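Side-chain contacts in soluble lytic transglycosylase B3 (Pseudomonas aeruginosa, PDB 5ANZ), which probably acts as a peptidoglycan lytic transglycosylase in bacterial cell-wall turnover and carries a bound calcium ion: residues S302-A307 with Y332-G337; L181-H186 with S192-S197; R370-R375 with A388-A393; V76-A81 with A164-R169; E91-V96 with S363-L368. All coordinates share one frame; numbering follows the deposited sequence.

Contact 1 (S302-A307 with Y332-G337)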
# COMPACT_ATOMS: atom_id res chain seq x y z
N SER A 302 9.39 2.24 -14.96
CA SER A 302 10.49 2.39 -14.01
C SER A 302 11.04 1.02 -13.66
O SER A 302 10.31 0.03 -13.73
CB SER A 302 10.03 3.10 -12.73
OG SER A 302 9.53 4.39 -13.02
N LEU A 303 12.31 0.99 -13.27
CA LEU A 303 12.97 -0.25 -12.85
C LEU A 303 12.88 -0.44 -11.33
O LEU A 303 13.29 0.43 -10.55
CB LEU A 303 14.44 -0.24 -13.28
CG LEU A 303 15.32 -1.34 -12.69
CD1 LEU A 303 14.87 -2.69 -13.20
CD2 LEU A 303 16.78 -1.08 -13.05
N LEU A 304 12.31 -1.58 -10.93
CA LEU A 304 12.20 -1.93 -9.52
C LEU A 304 13.11 -3.12 -9.15
O LEU A 304 13.06 -4.17 -9.80
CB LEU A 304 10.75 -2.26 -9.18
CG LEU A 304 10.37 -2.66 -7.76
CD1 LEU A 304 10.46 -1.49 -6.80
CD2 LEU A 304 8.97 -3.24 -7.78
N LEU A 305 13.95 -2.93 -8.13
CA LEU A 305 14.82 -3.99 -7.62
C LEU A 305 14.56 -4.23 -6.14
O LEU A 305 15.28 -3.69 -5.29
CB LEU A 305 16.30 -3.62 -7.80
CG LEU A 305 16.95 -3.59 -9.18
CD1 LEU A 305 18.34 -2.98 -9.08
CD2 LEU A 305 17.03 -5.00 -9.74
N PRO A 306 13.55 -5.05 -5.81
CA PRO A 306 13.11 -5.15 -4.41
C PRO A 306 14.18 -5.68 -3.45
O PRO A 306 14.09 -5.40 -2.25
CB PRO A 306 11.91 -6.10 -4.48
CG PRO A 306 11.99 -6.78 -5.80
CD PRO A 306 12.73 -5.86 -6.73
N ALA A 307 15.17 -6.41 -3.95
CA ALA A 307 16.26 -6.89 -3.09
C ALA A 307 17.64 -6.58 -3.66
O ALA A 307 18.58 -7.35 -3.48
CB ALA A 307 16.12 -8.38 -2.85
N TYR A 332 4.00 -3.83 -1.40
CA TYR A 332 2.56 -4.02 -1.51
C TYR A 332 2.11 -4.04 -2.96
O TYR A 332 1.36 -4.92 -3.38
CB TYR A 332 1.82 -2.90 -0.77
CG TYR A 332 0.33 -2.86 -1.04
CD1 TYR A 332 -0.19 -2.15 -2.12
CD2 TYR A 332 -0.58 -3.49 -0.19
CE1 TYR A 332 -1.56 -2.08 -2.36
CE2 TYR A 332 -1.95 -3.42 -0.42
CZ TYR A 332 -2.42 -2.73 -1.51
OH TYR A 332 -3.78 -2.64 -1.75
N ALA A 333 2.57 -3.06 -3.74
CA ALA A 333 2.10 -2.97 -5.12
C ALA A 333 2.63 -4.14 -5.94
O ALA A 333 1.91 -4.67 -6.78
CB ALA A 333 2.50 -1.62 -5.74
N LEU A 334 3.85 -4.60 -5.65
CA LEU A 334 4.36 -5.79 -6.32
C LEU A 334 3.51 -7.02 -5.97
O LEU A 334 3.15 -7.81 -6.87
CB LEU A 334 5.83 -6.02 -5.94
CG LEU A 334 6.54 -7.18 -6.62
CD1 LEU A 334 6.46 -7.08 -8.14
CD2 LEU A 334 8.00 -7.17 -6.16
N ALA A 335 3.13 -7.13 -4.70
CA ALA A 335 2.28 -8.24 -4.25
C ALA A 335 0.94 -8.21 -4.96
O ALA A 335 0.45 -9.24 -5.42
CB ALA A 335 2.06 -8.21 -2.73
N VAL A 336 0.31 -7.04 -5.02
CA VAL A 336 -0.95 -6.94 -5.75
C VAL A 336 -0.83 -7.39 -7.20
O VAL A 336 -1.65 -8.15 -7.69
CB VAL A 336 -1.49 -5.50 -5.71
CG1 VAL A 336 -2.67 -5.34 -6.65
CG2 VAL A 336 -1.90 -5.16 -4.28
N GLY A 337 0.19 -6.91 -7.91
CA GLY A 337 0.35 -7.28 -9.30
C GLY A 337 0.57 -8.78 -9.49
O GLY A 337 -0.04 -9.41 -10.34
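Pro306 and Leu334 mark the nearest backbone approach, with 9.0 Å between their CA atoms, a spacing that side chains from both segments must bridge. The contact is a helix-on-sheet packing: residues 302-304 belong to strand 300-304 of the antiparallel sheet, Leu305 to Ala307 continue the chain as it leaves that strand, and 332-337 is part of helix 330-343. Leu334 reaches across from the helix. Its CG lies anti to the backbone N (chi1 -177°), which carries the branched end outward to the strand and puts one methyl, CD2, at the meeting point. That methyl has two partners. Leu334 CD2 lies 4.0 Å from Pro306 CG, the one ring carbon through which the proline meets it, and the two side chains cross at about a right angle. The second partner, CD2 of Leu304, stands 4.4 Å from Leu334 CD2, a slightly looser methyl-to-methyl approach. No hydrogen bond joins the segments, and the 95 Å² buried between them comes entirely from these three apolar residues. Phe314, on the adjacent strand 313-316, touches both Pro306 and Leu334 and widens the apolar patch, while Trp353 packs on Pro306. On the helix itself, away from the strand, the Tyr332 ring has Val336 CG2 3.6 Å above one face, displaced toward the rim.

Contact 2 (L181-H186 with S192-S197)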
# COMPACT_ATOMS: atom_id res chain seq x y z
N LEU A 181 -18.35 10.36 10.98
CA LEU A 181 -19.65 10.73 11.52
C LEU A 181 -20.62 11.10 10.40
O LEU A 181 -21.82 10.84 10.51
CB LEU A 181 -19.53 11.89 12.52
CG LEU A 181 -18.86 11.52 13.86
CD1 LEU A 181 -18.47 12.78 14.64
CD2 LEU A 181 -19.81 10.67 14.69
N LYS A 182 -20.11 11.68 9.31
CA LYS A 182 -20.96 12.03 8.18
C LYS A 182 -21.48 10.78 7.48
O LYS A 182 -22.62 10.76 6.99
CB LYS A 182 -20.21 12.92 7.18
CG LYS A 182 -19.78 14.24 7.78
CD LYS A 182 -19.15 15.15 6.73
CE LYS A 182 -18.81 16.52 7.32
NZ LYS A 182 -17.90 17.31 6.44
N ILE A 183 -20.64 9.75 7.44
CA ILE A 183 -21.03 8.46 6.90
C ILE A 183 -22.17 7.87 7.72
O ILE A 183 -23.17 7.39 7.17
CB ILE A 183 -19.85 7.49 6.86
CG1 ILE A 183 -18.76 8.03 5.92
CG2 ILE A 183 -20.33 6.11 6.41
CD1 ILE A 183 -17.48 7.18 5.90
N LEU A 184 -22.05 7.92 9.04
CA LEU A 184 -23.13 7.47 9.91
C LEU A 184 -24.39 8.30 9.72
O LEU A 184 -25.49 7.77 9.66
CB LEU A 184 -22.71 7.50 11.38
CG LEU A 184 -21.56 6.55 11.70
CD1 LEU A 184 -21.16 6.64 13.16
CD2 LEU A 184 -21.95 5.11 11.31
N GLN A 185 -24.22 9.61 9.63
CA GLN A 185 -25.35 10.52 9.43
C GLN A 185 -26.09 10.19 8.13
O GLN A 185 -27.32 10.23 8.08
CB GLN A 185 -24.86 11.97 9.42
CG GLN A 185 -25.96 12.99 9.24
CD GLN A 185 -25.71 14.24 10.06
OE1 GLN A 185 -25.34 14.15 11.23
NE2 GLN A 185 -25.90 15.40 9.45
N HIS A 186 -25.35 9.83 7.09
CA HIS A 186 -25.96 9.54 5.81
C HIS A 186 -26.60 8.16 5.80
O HIS A 186 -27.49 7.89 4.99
CB HIS A 186 -24.95 9.64 4.67
CG HIS A 186 -25.58 9.67 3.31
ND1 HIS A 186 -25.44 8.64 2.42
CD2 HIS A 186 -26.38 10.59 2.73
CE1 HIS A 186 -26.13 8.93 1.31
NE2 HIS A 186 -26.70 10.10 1.48
N SER A 192 -22.95 0.49 15.11
CA SER A 192 -22.49 -0.77 15.67
C SER A 192 -21.65 -1.60 14.69
O SER A 192 -20.84 -2.41 15.14
CB SER A 192 -23.67 -1.63 16.12
OG SER A 192 -24.32 -1.03 17.22
N PHE A 193 -21.86 -1.42 13.39
CA PHE A 193 -21.16 -2.25 12.40
C PHE A 193 -20.10 -1.47 11.61
O PHE A 193 -19.58 -1.97 10.61
CB PHE A 193 -22.17 -2.89 11.43
CG PHE A 193 -23.21 -3.73 12.13
CD1 PHE A 193 -22.83 -4.73 13.02
CD2 PHE A 193 -24.56 -3.50 11.92
CE1 PHE A 193 -23.78 -5.49 13.67
CE2 PHE A 193 -25.51 -4.26 12.58
CZ PHE A 193 -25.12 -5.25 13.45
N MET A 194 -19.77 -0.27 12.06
CA MET A 194 -18.72 0.51 11.37
C MET A 194 -17.36 0.05 11.86
O MET A 194 -16.75 0.65 12.77
CB MET A 194 -18.89 2.01 11.60
CG MET A 194 -17.98 2.79 10.68
SD MET A 194 -18.13 4.56 11.05
CE MET A 194 -18.38 5.18 9.42
N ILE A 195 -16.89 -1.03 11.24
CA ILE A 195 -15.72 -1.75 11.70
C ILE A 195 -14.53 -1.46 10.79
O ILE A 195 -14.70 -1.19 9.60
CB ILE A 195 -15.98 -3.27 11.74
CG1 ILE A 195 -17.13 -3.59 12.69
CG2 ILE A 195 -14.73 -4.01 12.18
CD1 ILE A 195 -16.94 -3.01 14.02
N GLY A 196 -13.34 -1.53 11.36
CA GLY A 196 -12.13 -1.34 10.58
C GLY A 196 -10.88 -1.55 11.42
O GLY A 196 -10.92 -2.11 12.53
N SER A 197 -9.75 -1.10 10.88
CA SER A 197 -8.46 -1.25 11.56
C SER A 197 -8.21 -0.17 12.61
O SER A 197 -8.96 0.80 12.70
CB SER A 197 -7.33 -1.21 10.52
OG SER A 197 -7.06 0.15 10.21
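Met194 brings its thioether against Ile183 and Leu184, successive residues on helix 170-186, and every contact between the segments is apolar. The terminal methyl is closest to Ile183: Met194 CE sits 3.7 Å from Ile183 CG2 and equally close to its CB, with the two side chains crossing at about a right angle. The same methyl also touches Leu184, at 4.0 Å from CE to CD2. The sulfur meets Leu184 alone, Met194 SD lying 3.9 Å from Leu184 CD2. The methionine is extended up to the sulfur, with CG anti to the backbone N (chi1 -169°), and then bends at chi3 (-130°); this bend directs CE to Ile183 while SD stays beside Leu184. Met194 is also the centre of an inverse gamma turn, which leads directly into strand 195-196. All three touching side chains are buried. The side chain of Ile183 is about 8 Å from that of Ile208, which binds N-acetyl-D-glucosamine in another structure of this protein; no sugar is bound here. Around the contact, Ile183 also leans on His212 and Asn213 of helix 209-215, Leu184 on Ala72 of helix 66-73, and Met194 on Val156 of helix 156-166, while Gly196 pairs through its backbone with Lys154 of strand 154-155.

Contact 3 (R370-R375 with A388-A393)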
# COMPACT_ATOMS: atom_id res chain seq x y z
N ARG A 370 23.50 7.72 9.93
CA ARG A 370 24.52 8.47 10.67
C ARG A 370 25.93 8.16 10.15
O ARG A 370 26.78 9.06 10.07
CB ARG A 370 24.41 8.17 12.17
CG ARG A 370 23.17 8.74 12.83
CD ARG A 370 23.16 8.45 14.32
NE ARG A 370 22.01 9.05 15.00
CZ ARG A 370 21.45 8.55 16.10
NH1 ARG A 370 21.94 7.44 16.65
NH2 ARG A 370 20.41 9.15 16.65
N GLN A 371 26.16 6.91 9.76
CA GLN A 371 27.47 6.51 9.25
C GLN A 371 27.72 7.10 7.87
O GLN A 371 28.85 7.50 7.55
CB GLN A 371 27.59 4.99 9.20
CG GLN A 371 27.91 4.34 10.54
CD GLN A 371 29.36 4.52 10.92
OE1 GLN A 371 30.19 3.64 10.66
NE2 GLN A 371 29.68 5.66 11.52
N LEU A 372 26.68 7.17 7.05
CA LEU A 372 26.79 7.77 5.72
C LEU A 372 27.16 9.24 5.85
O LEU A 372 28.08 9.72 5.18
CB LEU A 372 25.47 7.62 4.94
CG LEU A 372 25.12 6.21 4.45
CD1 LEU A 372 23.64 6.13 4.10
CD2 LEU A 372 25.99 5.83 3.25
N ALA A 373 26.44 9.95 6.72
CA ALA A 373 26.69 11.38 6.90
C ALA A 373 28.11 11.59 7.40
O ALA A 373 28.79 12.55 7.02
CB ALA A 373 25.68 11.99 7.86
N ALA A 374 28.58 10.67 8.24
CA ALA A 374 29.92 10.78 8.82
C ALA A 374 31.03 10.63 7.79
O ALA A 374 32.14 11.12 7.99
CB ALA A 374 30.09 9.75 9.92
N ARG A 375 30.73 9.94 6.69
CA ARG A 375 31.72 9.79 5.63
C ARG A 375 31.49 10.80 4.51
O ARG A 375 32.13 10.74 3.46
CB ARG A 375 31.67 8.37 5.07
CG ARG A 375 32.18 7.32 6.04
CD ARG A 375 32.17 5.94 5.40
NE ARG A 375 32.87 5.94 4.12
CZ ARG A 375 34.17 5.73 3.97
NH1 ARG A 375 34.93 5.51 5.04
NH2 ARG A 375 34.72 5.75 2.76
N ALA A 388 14.36 8.48 -0.95
CA ALA A 388 15.16 8.90 -2.10
C ALA A 388 16.50 9.50 -1.69
O ALA A 388 17.53 9.20 -2.31
CB ALA A 388 14.38 9.89 -2.94
N ASN A 389 16.49 10.36 -0.68
CA ASN A 389 17.72 11.01 -0.24
C ASN A 389 18.73 10.02 0.30
O ASN A 389 19.92 10.10 0.02
CB ASN A 389 17.42 12.07 0.82
CG ASN A 389 16.53 13.18 0.30
OD1 ASN A 389 16.56 13.52 -0.88
ND2 ASN A 389 15.73 13.77 1.19
N THR A 390 18.25 9.07 1.09
CA THR A 390 19.14 8.07 1.66
C THR A 390 19.67 7.14 0.57
O THR A 390 20.83 6.75 0.59
CB THR A 390 18.44 7.25 2.75
OG1 THR A 390 18.02 8.13 3.80
CG2 THR A 390 19.39 6.22 3.32
N ARG A 391 18.83 6.81 -0.41
CA ARG A 391 19.27 5.93 -1.48
C ARG A 391 20.38 6.61 -2.29
O ARG A 391 21.33 5.97 -2.73
CB ARG A 391 18.09 5.54 -2.39
CG ARG A 391 17.14 4.55 -1.73
CD ARG A 391 16.17 3.93 -2.72
NE ARG A 391 15.30 4.94 -3.32
CZ ARG A 391 14.13 5.31 -2.81
NH1 ARG A 391 13.68 4.76 -1.68
NH2 ARG A 391 13.41 6.24 -3.42
N LYS A 392 20.25 7.92 -2.44
CA LYS A 392 21.27 8.71 -3.13
C LYS A 392 22.61 8.58 -2.41
O LYS A 392 23.66 8.35 -3.02
CB LYS A 392 20.83 10.17 -3.20
CG LYS A 392 21.51 10.99 -4.27
CD LYS A 392 20.89 12.38 -4.36
CE LYS A 392 21.53 13.19 -5.47
NZ LYS A 392 21.34 12.55 -6.81
N ALA A 393 22.56 8.72 -1.09
CA ALA A 393 23.75 8.64 -0.26
C ALA A 393 24.31 7.24 -0.29
O ALA A 393 25.52 7.04 -0.34
CB ALA A 393 23.42 9.04 1.17
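Leu372 packs against Ala393 and Thr390, joining the first two helices, 362-374 and 388-401, of the C-terminal region assigned to the putative peptidoglycan-binding family, whose characteristic fold is a small three-helix domain; here helix 411-417 is the third. The closest backbone approach, 6.8 Å between the CA atoms of Leu372 and Ala393, is short, as expected where the facing residue on one helix is only an alanine. Apolar packing accounts for the contact. The two methyls of Leu372 divide the work: CD1 stands 4.1 Å from Ala393 CB and 4.3 Å from Thr390 CG2, whereas CD2 turns to the backbone and lies 3.8 Å from Ala393 O. The leucine CG is anti to its carbonyl carbon and beside the backbone N (chi1 -72°), with CB already pointing at the opposite helix, and the forked end spreads over the alanine. Beyond this pair, Leu372 continues onto Ile394 and Cys397 of helix 388-401, one and four residues past Ala393. Polar interactions do not cross between the two segments. The buried Thr390 hydroxyl is instead engaged by Gln369 NE2, just before 370-375, and by a weak bond involving Pro379 O in the connecting loop, while its methyl CG2 faces Leu372. Two salt bridges lie outside the apolar patch: Arg375, just after helix 362-374, pairs with Glu400 of helix 388-401, and Arg391 with Glu269 reaches to the transglycosylase part. The Arg391 guanidinium has Ala388 N 3.3 Å above one face, offset toward its rim.

Contact 4 (V76-A81 with A164-R169)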
# COMPACT_ATOMS: atom_id res chain seq x y z
N VAL A 76 -18.34 4.63 24.26
CA VAL A 76 -16.98 4.75 23.74
C VAL A 76 -15.98 5.33 24.76
O VAL A 76 -16.24 6.35 25.40
CB VAL A 76 -16.94 5.60 22.47
CG1 VAL A 76 -15.51 5.88 22.05
CG2 VAL A 76 -17.73 4.91 21.37
N GLN A 77 -14.85 4.65 24.89
CA GLN A 77 -13.74 5.07 25.74
C GLN A 77 -12.46 4.89 24.92
O GLN A 77 -12.49 4.24 23.89
CB GLN A 77 -13.68 4.24 27.03
CG GLN A 77 -14.77 4.54 28.05
CD GLN A 77 -14.61 5.90 28.69
OE1 GLN A 77 -15.42 6.80 28.47
NE2 GLN A 77 -13.56 6.06 29.49
N PRO A 78 -11.33 5.46 25.39
CA PRO A 78 -10.11 5.21 24.61
C PRO A 78 -9.76 3.72 24.52
O PRO A 78 -10.08 2.95 25.42
CB PRO A 78 -9.04 5.98 25.38
CG PRO A 78 -9.81 7.07 26.06
CD PRO A 78 -11.10 6.43 26.47
N ASP A 79 -9.12 3.34 23.42
CA ASP A 79 -8.68 1.97 23.21
C ASP A 79 -7.14 1.88 23.27
O ASP A 79 -6.46 2.33 22.36
CB ASP A 79 -9.17 1.45 21.86
CG ASP A 79 -8.86 -0.01 21.65
OD1 ASP A 79 -8.10 -0.57 22.48
OD2 ASP A 79 -9.38 -0.60 20.68
N PRO A 80 -6.60 1.29 24.35
CA PRO A 80 -5.14 1.26 24.52
C PRO A 80 -4.44 0.49 23.40
O PRO A 80 -3.28 0.77 23.10
CB PRO A 80 -4.95 0.56 25.86
CG PRO A 80 -6.23 0.77 26.59
CD PRO A 80 -7.30 0.75 25.53
N ALA A 81 -5.15 -0.45 22.78
CA ALA A 81 -4.62 -1.21 21.67
C ALA A 81 -4.34 -0.30 20.48
O ALA A 81 -3.36 -0.46 19.76
CB ALA A 81 -5.58 -2.33 21.27
N ALA A 164 -7.48 10.79 18.05
CA ALA A 164 -7.71 12.23 18.18
C ALA A 164 -7.36 12.71 19.58
O ALA A 164 -6.73 13.76 19.77
CB ALA A 164 -9.15 12.57 17.84
N TYR A 165 -7.78 11.93 20.58
CA TYR A 165 -7.56 12.27 21.98
C TYR A 165 -6.10 12.20 22.40
O TYR A 165 -5.59 13.12 23.03
CB TYR A 165 -8.40 11.36 22.87
CG TYR A 165 -8.14 11.48 24.36
CD1 TYR A 165 -8.29 12.69 25.03
CD2 TYR A 165 -7.76 10.37 25.11
CE1 TYR A 165 -8.06 12.79 26.39
CE2 TYR A 165 -7.53 10.46 26.47
CZ TYR A 165 -7.69 11.68 27.11
OH TYR A 165 -7.46 11.78 28.47
N GLU A 166 -5.42 11.11 22.05
CA GLU A 166 -4.05 10.92 22.54
C GLU A 166 -3.10 10.29 21.52
O GLU A 166 -2.08 9.73 21.90
CB GLU A 166 -4.08 10.06 23.81
CG GLU A 166 -4.82 8.74 23.64
CD GLU A 166 -4.90 7.95 24.94
OE1 GLU A 166 -3.97 8.05 25.76
OE2 GLU A 166 -5.91 7.24 25.13
N GLY A 167 -3.44 10.38 20.24
CA GLY A 167 -2.60 9.83 19.19
C GLY A 167 -1.47 10.75 18.77
O GLY A 167 -1.44 11.92 19.14
N ARG A 168 -0.54 10.22 17.98
CA ARG A 168 0.61 11.00 17.52
C ARG A 168 0.23 11.89 16.34
O ARG A 168 0.92 12.86 16.03
CB ARG A 168 1.77 10.08 17.13
CG ARG A 168 2.46 9.41 18.29
CD ARG A 168 3.71 8.68 17.83
NE ARG A 168 4.43 8.08 18.95
CZ ARG A 168 5.24 8.75 19.76
NH1 ARG A 168 5.43 10.05 19.59
NH2 ARG A 168 5.85 8.12 20.76
N ARG A 169 -0.86 11.54 15.67
CA ARG A 169 -1.31 12.27 14.49
C ARG A 169 -2.77 12.72 14.64
O ARG A 169 -3.65 12.20 13.95
CB ARG A 169 -1.14 11.42 13.23
CG ARG A 169 0.29 11.33 12.72
CD ARG A 169 0.77 9.88 12.65
NE ARG A 169 1.83 9.71 11.65
CZ ARG A 169 3.05 10.23 11.75
NH1 ARG A 169 3.37 10.97 12.80
NH2 ARG A 169 3.94 10.02 10.79
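Pro78 packs against Tyr165 and Glu166, two successive residues in the last turn of helix 156-166, and the two encounters differ in character. The more enclosed, apolar one is with the tyrosine: Pro78 CG lies 4.0 Å from Tyr165 CD2 and 4.1 Å from CE2, an oblique approach to the ring. Tyr165 is fixed from beyond the pair, its OH bonded to Gln46 O and its ring set edge-to-face with Phe48, which also touches Pro78. The solvent side belongs to Glu166, an exposed residue. Its CG occupies the crowded position between backbone N and carbonyl carbon (chi1 54°), and from there the extended chain brings OE2 to 3.4 Å from Pro78 CB, a carboxylate oxygen beside a proline carbon with no hydrogen bond. In all, just 87 Å² is buried between the segments. The loop is also held to the same helix by Arg158, which bonds to the carbonyls of Gln77 and Pro78. One residue further, Asp79 OD1 accepts from Ala81 N (3.0 Å, 142° at the hydrogen), the N-H arriving 48° out of the carboxylate plane. The site is thus a loop packed on the C-terminal part of one helix, just before an aspartate N-cap opens helix 80-87.

Contact 5 (E91-V96 with S363-L368)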
# COMPACT_ATOMS: atom_id res chain seq x y z
N GLU A 91 11.17 -2.88 15.48
CA GLU A 91 12.62 -2.94 15.35
C GLU A 91 13.03 -3.75 14.13
O GLU A 91 13.90 -3.34 13.37
CB GLU A 91 13.25 -3.53 16.61
CG GLU A 91 14.76 -3.72 16.53
CD GLU A 91 15.53 -2.41 16.47
OE1 GLU A 91 14.92 -1.34 16.67
OE2 GLU A 91 16.76 -2.46 16.23
N PHE A 92 12.39 -4.91 13.95
CA PHE A 92 12.72 -5.79 12.82
C PHE A 92 11.59 -5.86 11.80
O PHE A 92 10.41 -5.74 12.14
CB PHE A 92 13.06 -7.19 13.33
CG PHE A 92 14.16 -7.21 14.36
CD1 PHE A 92 15.48 -7.19 13.96
CD2 PHE A 92 13.87 -7.24 15.71
CE1 PHE A 92 16.50 -7.20 14.90
CE2 PHE A 92 14.88 -7.25 16.65
CZ PHE A 92 16.20 -7.23 16.25
N THR A 93 11.96 -6.07 10.54
CA THR A 93 11.00 -6.30 9.48
C THR A 93 11.42 -7.52 8.67
O THR A 93 12.58 -7.92 8.69
CB THR A 93 10.86 -5.08 8.54
OG1 THR A 93 12.12 -4.79 7.94
CG2 THR A 93 10.38 -3.86 9.33
N ARG A 94 10.47 -8.13 7.96
CA ARG A 94 10.76 -9.31 7.16
C ARG A 94 11.27 -8.92 5.77
O ARG A 94 10.85 -7.91 5.22
CB ARG A 94 9.52 -10.20 7.06
CG ARG A 94 8.22 -9.43 6.88
CD ARG A 94 7.10 -10.06 7.70
NE ARG A 94 6.70 -11.37 7.21
CZ ARG A 94 5.58 -11.60 6.53
NH1 ARG A 94 4.74 -10.60 6.29
NH2 ARG A 94 5.29 -12.83 6.12
N PRO A 95 12.18 -9.72 5.21
CA PRO A 95 12.66 -9.44 3.85
C PRO A 95 11.51 -9.51 2.86
O PRO A 95 10.48 -10.14 3.15
CB PRO A 95 13.70 -10.55 3.60
CG PRO A 95 13.33 -11.64 4.55
CD PRO A 95 12.75 -10.96 5.76
N VAL A 96 11.66 -8.85 1.71
CA VAL A 96 10.56 -8.75 0.75
C VAL A 96 10.10 -10.13 0.31
O VAL A 96 8.91 -10.36 0.15
CB VAL A 96 10.95 -7.93 -0.49
CG1 VAL A 96 9.83 -7.99 -1.53
CG2 VAL A 96 11.23 -6.49 -0.10
N SER A 363 16.99 0.34 14.28
CA SER A 363 18.14 1.04 14.83
C SER A 363 19.29 0.98 13.83
O SER A 363 20.09 1.91 13.75
CB SER A 363 18.56 0.45 16.18
OG SER A 363 18.91 -0.91 16.06
N GLN A 364 19.36 -0.09 13.04
CA GLN A 364 20.40 -0.21 12.03
C GLN A 364 20.22 0.77 10.88
O GLN A 364 21.20 1.25 10.30
CB GLN A 364 20.47 -1.64 11.49
CG GLN A 364 21.20 -2.59 12.43
CD GLN A 364 21.16 -4.03 11.95
OE1 GLN A 364 20.32 -4.41 11.14
NE2 GLN A 364 22.09 -4.84 12.46
N ARG A 365 18.96 1.07 10.53
CA ARG A 365 18.70 2.05 9.48
C ARG A 365 19.13 3.44 9.93
O ARG A 365 19.65 4.24 9.13
CB ARG A 365 17.22 2.05 9.10
CG ARG A 365 16.76 0.77 8.39
CD ARG A 365 15.38 0.93 7.78
NE ARG A 365 14.34 1.20 8.77
CZ ARG A 365 13.66 0.25 9.42
NH1 ARG A 365 13.91 -1.03 9.18
NH2 ARG A 365 12.73 0.60 10.30
N ILE A 366 18.91 3.74 11.20
CA ILE A 366 19.34 5.02 11.76
C ILE A 366 20.85 5.08 11.80
O ILE A 366 21.46 6.10 11.45
CB ILE A 366 18.75 5.23 13.17
CG1 ILE A 366 17.26 5.55 13.05
CG2 ILE A 366 19.50 6.34 13.92
CD1 ILE A 366 16.48 5.30 14.32
N GLU A 367 21.46 3.98 12.23
CA GLU A 367 22.91 3.91 12.29
C GLU A 367 23.50 4.11 10.90
O GLU A 367 24.50 4.81 10.74
CB GLU A 367 23.38 2.58 12.88
CG GLU A 367 24.86 2.57 13.23
CD GLU A 367 25.35 1.21 13.70
OE1 GLU A 367 24.53 0.28 13.83
OE2 GLU A 367 26.57 1.07 13.93
N LEU A 368 22.87 3.49 9.90
CA LEU A 368 23.34 3.61 8.52
C LEU A 368 23.36 5.05 8.07
O LEU A 368 24.32 5.51 7.44
CB LEU A 368 22.46 2.79 7.57
CG LEU A 368 22.74 3.04 6.08
CD1 LEU A 368 24.15 2.60 5.74
CD2 LEU A 368 21.72 2.34 5.21
O HOH W 1 12.05 -2.20 11.49
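Glu91 and Ser363 form the strongest link: Ser363 OG donates to Glu91 OE2 at 2.7 Å, and OE2 accepts through its syn lone pair. The same OE2 also receives Ser363 N, weakly, at 3.4 Å (156° at the hydrogen), and Ser361 OG supplies a further bond. Glu91 CG is anti to the backbone N and the chain then bends at chi2 (68°), which brings the carboxylate to the serine. Because Ser363 stands in the first turn of helix 362-374, the negative group lies by the positive end of the helix dipole, probably a favourable placement. A second, water-mediated connection runs alongside: water 1 lies in the guanidinium plane at the edge of Arg365, accepts from NH2 at 3.1 Å, and donates weakly to Glu91 O at 2.9 Å. These links join a loop of the transglycosylase SLT region, between helices 80-87 and 96-103, to the first helix of the putative peptidoglycan-binding region, probably an interdomain contact. Arg365 NE is engaged within its own region by Gly384 O, which helps to set the guanidinium. Packing beyond the polar group is thin. Thr93 OG1 comes only to 4.3 Å from Arg365 NH1, approaching obliquely, and the Phe92 ring carries Glu91 CG 3.5 Å above one face, near the rim.

Contacts 1, 2 and 4 lie in the transglycosylase region and contact 3 in the peptidoglycan-binding one; contact 5 bridges the two. Along the chain, contact 4 closes before contact 2 opens, contact 2 before contact 1, and contact 1 before contact 3, while contact 5 spans contacts 1 and 2 and crosses contact 4. Contacts 3 and 5 share helix 362-374, their centres about 15 Å apart. Loop 91-96 meets that helix at one end and, at the other, the chain just after strand 300-304, Val96 CG2 lying 3.7 Å from Pro306 O. Contacts 2 and 4, with centres about 17 Å apart, use consecutive helices 170-186 and 156-166. Contacts 2 and 3, about 44 Å apart between centres, lie in different regions on opposite sides of the chain's centre.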